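Local coordinates for protein BugD (Bordetella pertussis Tohama I, PDB 2F5X) that probably serves as the periplasmic solute receptor of a tripartite tricarboxylate transporter system, binding aspartic acid in its ligand pocket, at residues A[70-84]-A[237-251]. Sequence-based numbering, arbitrary orientation.
Sequences AQPDGYSILLMHAGF and IWHGMWAPKGTPKPV. With ASP (aspartic acid), chain D.
The aspartic acid pocket is reached at one end of an antiparallel strand pair, where His-81 of strand 76-81 lies against His-239 of strand 237-244. The short axes run at 162°, and two reciprocal backbone pairs, Leu-78 with Trp-242 and Met-80 with Gly-240, fix the register; Gly-240 N to Met-80 O, at 2.8 Å, is almost straight. Past them come the non-hydrogen-bonded pair of His-81 and His-239 and, at the strand end, a weak bond from Ala-82 N to Trp-238 O.

CB of His-81 sits 3.5 Å from the centroid of the His-239 ring, nearly on its normal, a CH-pi contact, and the two imidazoles meet T-shaped, the edge of His-81 toward the face of His-239. His-81 is gripped at both nitrogens: ND1 accepts from Gly-83 N in the ring plane, a capping bond that fixes the ring's rotation, and NE2 donates to OD2 of the ligand over 2.7 Å. His-239 is steadied by Ile-237 O at ND1 and Thr-31 at NE2; Thr-31 OG1 itself bonds the ligand, which makes His-239 a second-shell residue.

On the side of the sheet bearing Leu-78, Phe-84 stacks face to face on the six-membered ring of Trp-242, centroids 4.0 Å apart and planes at 13°. A chi1 of -176°, which sets CG of Phe-84 opposite its own nitrogen, lays the ring over the indole, whose rim also meets Met-80 CB at CZ3, 3.7 Å away. Ala-82 CB makes a CH-pi contact over the five-membered ring of Trp-238, 3.7 Å from its centroid; NE1 of that indole hydrogen-bonds Gln-296 OE1.

Strand 19-23 runs parallel along strand 76-81, helix 61-68 packs on Leu-78, Met-80 and Phe-84, and helix 30-46 packs on Leu-79, His-81 and Met-241.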
# COMPACT_ATOMS: atom_id res chain seq x y z
N ALA A 70 17.89 -11.78 1.35
CA ALA A 70 18.37 -11.84 2.73
C ALA A 70 18.54 -13.28 3.20
O ALA A 70 17.97 -14.20 2.63
CB ALA A 70 17.42 -11.10 3.66
N GLN A 71 19.32 -13.47 4.27
CA GLN A 71 19.49 -14.81 4.83
C GLN A 71 18.13 -15.38 5.24
O GLN A 71 17.36 -14.69 5.90
CB GLN A 71 20.44 -14.77 6.04
CG GLN A 71 21.90 -14.40 5.69
CD GLN A 71 22.58 -15.44 4.82
OE1 GLN A 71 22.39 -16.64 5.00
NE2 GLN A 71 23.38 -14.97 3.86
N PRO A 72 17.83 -16.61 4.83
CA PRO A 72 16.56 -17.27 5.19
C PRO A 72 16.58 -17.85 6.61
O PRO A 72 16.35 -19.06 6.79
CB PRO A 72 16.45 -18.39 4.15
CG PRO A 72 17.87 -18.71 3.77
CD PRO A 72 18.67 -17.46 3.96
N ASP A 73 16.82 -17.00 7.60
CA ASP A 73 16.90 -17.46 8.98
C ASP A 73 15.74 -17.00 9.87
O ASP A 73 15.69 -17.36 11.05
CB ASP A 73 18.25 -17.08 9.61
CG ASP A 73 18.54 -15.60 9.52
OD1 ASP A 73 17.62 -14.78 9.26
OD2 ASP A 73 19.69 -15.15 9.73
N GLY A 74 14.83 -16.21 9.30
CA GLY A 74 13.70 -15.69 10.05
C GLY A 74 13.95 -14.34 10.71
O GLY A 74 13.04 -13.76 11.32
N TYR A 75 15.17 -13.84 10.60
CA TYR A 75 15.51 -12.55 11.20
C TYR A 75 15.36 -11.37 10.24
O TYR A 75 15.55 -10.22 10.63
CB TYR A 75 16.89 -12.59 11.88
CG TYR A 75 16.90 -13.60 13.01
CD1 TYR A 75 16.27 -13.32 14.23
CD2 TYR A 75 17.50 -14.84 12.85
CE1 TYR A 75 16.27 -14.26 15.27
CE2 TYR A 75 17.50 -15.79 13.88
CZ TYR A 75 16.88 -15.48 15.08
OH TYR A 75 16.88 -16.42 16.09
N SER A 76 15.02 -11.67 8.99
CA SER A 76 14.62 -10.65 8.03
C SER A 76 13.30 -11.04 7.40
O SER A 76 13.19 -12.08 6.75
CB SER A 76 15.68 -10.48 6.93
OG SER A 76 16.93 -10.16 7.49
N ILE A 77 12.29 -10.21 7.63
CA ILE A 77 10.97 -10.44 7.04
C ILE A 77 10.49 -9.20 6.31
O ILE A 77 11.00 -8.10 6.54
CB ILE A 77 9.95 -10.94 8.10
CG1 ILE A 77 9.69 -9.87 9.17
CG2 ILE A 77 10.43 -12.24 8.73
CD1 ILE A 77 8.63 -10.27 10.22
N LEU A 78 9.52 -9.40 5.42
CA LEU A 78 9.03 -8.31 4.58
C LEU A 78 7.59 -7.99 4.93
O LEU A 78 6.76 -8.90 5.02
CB LEU A 78 9.11 -8.74 3.11
CG LEU A 78 8.54 -7.77 2.07
CD1 LEU A 78 9.43 -6.53 1.98
CD2 LEU A 78 8.42 -8.47 0.72
N LEU A 79 7.28 -6.71 5.12
CA LEU A 79 5.89 -6.27 5.14
C LEU A 79 5.69 -5.42 3.90
O LEU A 79 6.29 -4.35 3.76
CB LEU A 79 5.53 -5.48 6.40
CG LEU A 79 4.04 -5.07 6.38
CD1 LEU A 79 3.10 -6.24 6.76
CD2 LEU A 79 3.78 -3.85 7.22
N MSE A 80 4.87 -5.92 2.98
CA MSE A 80 4.68 -5.25 1.70
C MSE A 80 3.22 -5.37 1.28
O MSE A 80 2.53 -6.30 1.68
CB MSE A 80 5.63 -5.85 0.66
CG MSE A 80 5.62 -5.18 -0.74
SE MSE A 80 5.83 -3.24 -0.72
CE MSE A 80 5.43 -2.92 -2.62
N HIS A 81 2.78 -4.44 0.44
CA HIS A 81 1.39 -4.38 0.01
C HIS A 81 1.20 -4.88 -1.42
O HIS A 81 2.13 -5.47 -2.00
CB HIS A 81 0.82 -2.98 0.23
CG HIS A 81 1.52 -1.89 -0.53
ND1 HIS A 81 1.82 -1.98 -1.88
CD2 HIS A 81 1.94 -0.66 -0.14
CE1 HIS A 81 2.39 -0.85 -2.28
NE2 HIS A 81 2.48 -0.04 -1.24
N ALA A 82 0.01 -4.66 -1.97
CA ALA A 82 -0.37 -5.13 -3.31
C ALA A 82 0.61 -4.75 -4.42
O ALA A 82 0.61 -5.38 -5.49
CB ALA A 82 -1.79 -4.64 -3.66
N GLY A 83 1.44 -3.74 -4.18
CA GLY A 83 2.51 -3.38 -5.11
C GLY A 83 3.44 -4.55 -5.39
O GLY A 83 4.06 -4.62 -6.45
N PHE A 84 3.53 -5.47 -4.42
CA PHE A 84 4.24 -6.74 -4.61
C PHE A 84 3.75 -7.44 -5.87
O PHE A 84 4.53 -8.05 -6.59
CB PHE A 84 3.98 -7.64 -3.39
CG PHE A 84 4.72 -8.94 -3.40
CD1 PHE A 84 5.91 -9.09 -2.69
CD2 PHE A 84 4.19 -10.06 -4.06
CE1 PHE A 84 6.57 -10.33 -2.66
CE2 PHE A 84 4.85 -11.29 -4.05
CZ PHE A 84 6.04 -11.43 -3.35
N ILE A 237 -5.81 -1.96 -0.96
CA ILE A 237 -4.39 -2.26 -0.84
C ILE A 237 -4.18 -3.28 0.27
O ILE A 237 -4.01 -2.93 1.45
CB ILE A 237 -3.59 -0.96 -0.64
CG1 ILE A 237 -3.81 -0.01 -1.84
CG2 ILE A 237 -2.09 -1.23 -0.44
CD1 ILE A 237 -3.42 -0.57 -3.22
N TRP A 238 -4.24 -4.56 -0.11
CA TRP A 238 -3.95 -5.62 0.84
C TRP A 238 -2.45 -5.59 1.14
O TRP A 238 -1.65 -5.12 0.32
CB TRP A 238 -4.37 -7.00 0.31
CG TRP A 238 -3.80 -7.33 -1.06
CD1 TRP A 238 -4.39 -7.11 -2.27
CD2 TRP A 238 -2.55 -7.96 -1.33
NE1 TRP A 238 -3.57 -7.55 -3.28
CE2 TRP A 238 -2.43 -8.09 -2.73
CE3 TRP A 238 -1.50 -8.45 -0.52
CZ2 TRP A 238 -1.32 -8.67 -3.35
CZ3 TRP A 238 -0.38 -9.03 -1.14
CH2 TRP A 238 -0.30 -9.13 -2.54
N HIS A 239 -2.11 -6.06 2.33
CA HIS A 239 -0.72 -6.15 2.79
C HIS A 239 -0.45 -7.61 3.18
O HIS A 239 -1.34 -8.29 3.73
CB HIS A 239 -0.51 -5.28 4.04
CG HIS A 239 -0.38 -3.81 3.76
ND1 HIS A 239 -1.35 -3.07 3.12
CD2 HIS A 239 0.60 -2.93 4.08
CE1 HIS A 239 -0.97 -1.81 3.05
NE2 HIS A 239 0.22 -1.70 3.62
N GLY A 240 0.77 -8.06 2.91
CA GLY A 240 1.20 -9.41 3.28
C GLY A 240 2.52 -9.38 4.03
O GLY A 240 3.22 -8.37 4.05
N MSE A 241 2.84 -10.51 4.66
CA MSE A 241 4.12 -10.68 5.33
C MSE A 241 4.79 -11.91 4.74
O MSE A 241 4.14 -12.94 4.58
CB MSE A 241 3.91 -10.84 6.84
CG MSE A 241 5.19 -11.10 7.60
SE MSE A 241 4.83 -11.23 9.49
CE MSE A 241 4.41 -9.47 9.80
N TRP A 242 6.07 -11.79 4.40
CA TRP A 242 6.83 -12.87 3.78
C TRP A 242 8.19 -13.05 4.45
O TRP A 242 8.75 -12.09 4.99
CB TRP A 242 7.13 -12.53 2.32
CG TRP A 242 5.98 -12.48 1.33
CD1 TRP A 242 5.61 -13.48 0.46
CD2 TRP A 242 5.16 -11.36 1.01
NE1 TRP A 242 4.59 -13.05 -0.36
CE2 TRP A 242 4.29 -11.75 -0.05
CE3 TRP A 242 5.05 -10.05 1.51
CZ2 TRP A 242 3.33 -10.89 -0.60
CZ3 TRP A 242 4.10 -9.19 0.95
CH2 TRP A 242 3.24 -9.62 -0.08
N ALA A 243 8.74 -14.26 4.37
CA ALA A 243 10.13 -14.54 4.73
C ALA A 243 10.87 -14.96 3.45
O ALA A 243 10.22 -15.35 2.48
CB ALA A 243 10.19 -15.66 5.78
N PRO A 244 12.20 -14.92 3.41
CA PRO A 244 12.92 -15.36 2.20
C PRO A 244 12.71 -16.85 1.92
O PRO A 244 12.51 -17.62 2.87
CB PRO A 244 14.39 -15.12 2.55
CG PRO A 244 14.35 -14.09 3.66
CD PRO A 244 13.13 -14.44 4.46
N LYS A 245 12.74 -17.23 0.65
CA LYS A 245 12.71 -18.65 0.27
C LYS A 245 13.72 -19.45 1.08
O LYS A 245 14.86 -19.03 1.25
CB LYS A 245 13.01 -18.83 -1.22
CG LYS A 245 12.98 -20.29 -1.67
CD LYS A 245 13.34 -20.42 -3.14
CE LYS A 245 13.64 -21.87 -3.50
NZ LYS A 245 12.49 -22.80 -3.28
N GLY A 246 13.28 -20.60 1.58
CA GLY A 246 14.16 -21.51 2.29
C GLY A 246 14.18 -21.29 3.79
O GLY A 246 14.88 -22.00 4.50
N THR A 247 13.44 -20.30 4.28
CA THR A 247 13.29 -20.11 5.73
C THR A 247 12.69 -21.40 6.32
O THR A 247 11.71 -21.91 5.79
CB THR A 247 12.39 -18.88 6.01
OG1 THR A 247 13.03 -17.69 5.53
CG2 THR A 247 12.25 -18.64 7.52
N PRO A 248 13.31 -21.95 7.37
CA PRO A 248 12.89 -23.26 7.89
C PRO A 248 11.41 -23.31 8.27
O PRO A 248 10.87 -22.32 8.78
CB PRO A 248 13.76 -23.44 9.13
CG PRO A 248 14.96 -22.62 8.87
CD PRO A 248 14.46 -21.41 8.11
N LYS A 249 10.77 -24.45 8.04
CA LYS A 249 9.35 -24.59 8.35
C LYS A 249 8.99 -24.21 9.81
O LYS A 249 8.00 -23.50 10.00
CB LYS A 249 8.83 -26.00 7.98
CG LYS A 249 7.44 -26.33 8.53
CD LYS A 249 6.33 -25.64 7.74
CE LYS A 249 4.98 -26.32 7.96
NZ LYS A 249 4.33 -26.75 6.69
N PRO A 250 9.74 -24.66 10.82
CA PRO A 250 9.42 -24.27 12.21
C PRO A 250 9.52 -22.76 12.46
O PRO A 250 8.82 -22.23 13.33
CB PRO A 250 10.48 -25.01 13.04
CG PRO A 250 10.88 -26.15 12.18
CD PRO A 250 10.87 -25.61 10.78
N VAL A 251 10.37 -22.08 11.69
CA VAL A 251 10.52 -20.64 11.79
C VAL A 251 9.31 -19.94 11.14
O VAL A 251 8.71 -19.04 11.73
CB VAL A 251 11.86 -20.17 11.17
CG1 VAL A 251 11.91 -18.64 11.08
CG2 VAL A 251 13.04 -20.70 11.99
N ASP D . 2.43 2.24 0.90
CA ASP D . 3.48 3.20 0.47
C ASP D . 4.16 3.86 1.66
O ASP D . 4.72 4.97 1.53
CB ASP D . 2.88 4.27 -0.44
CG ASP D . 2.40 3.71 -1.75
OD1 ASP D . 1.69 4.44 -2.48
OD2 ASP D . 2.68 2.54 -2.13
OXT ASP D . 4.14 3.28 2.74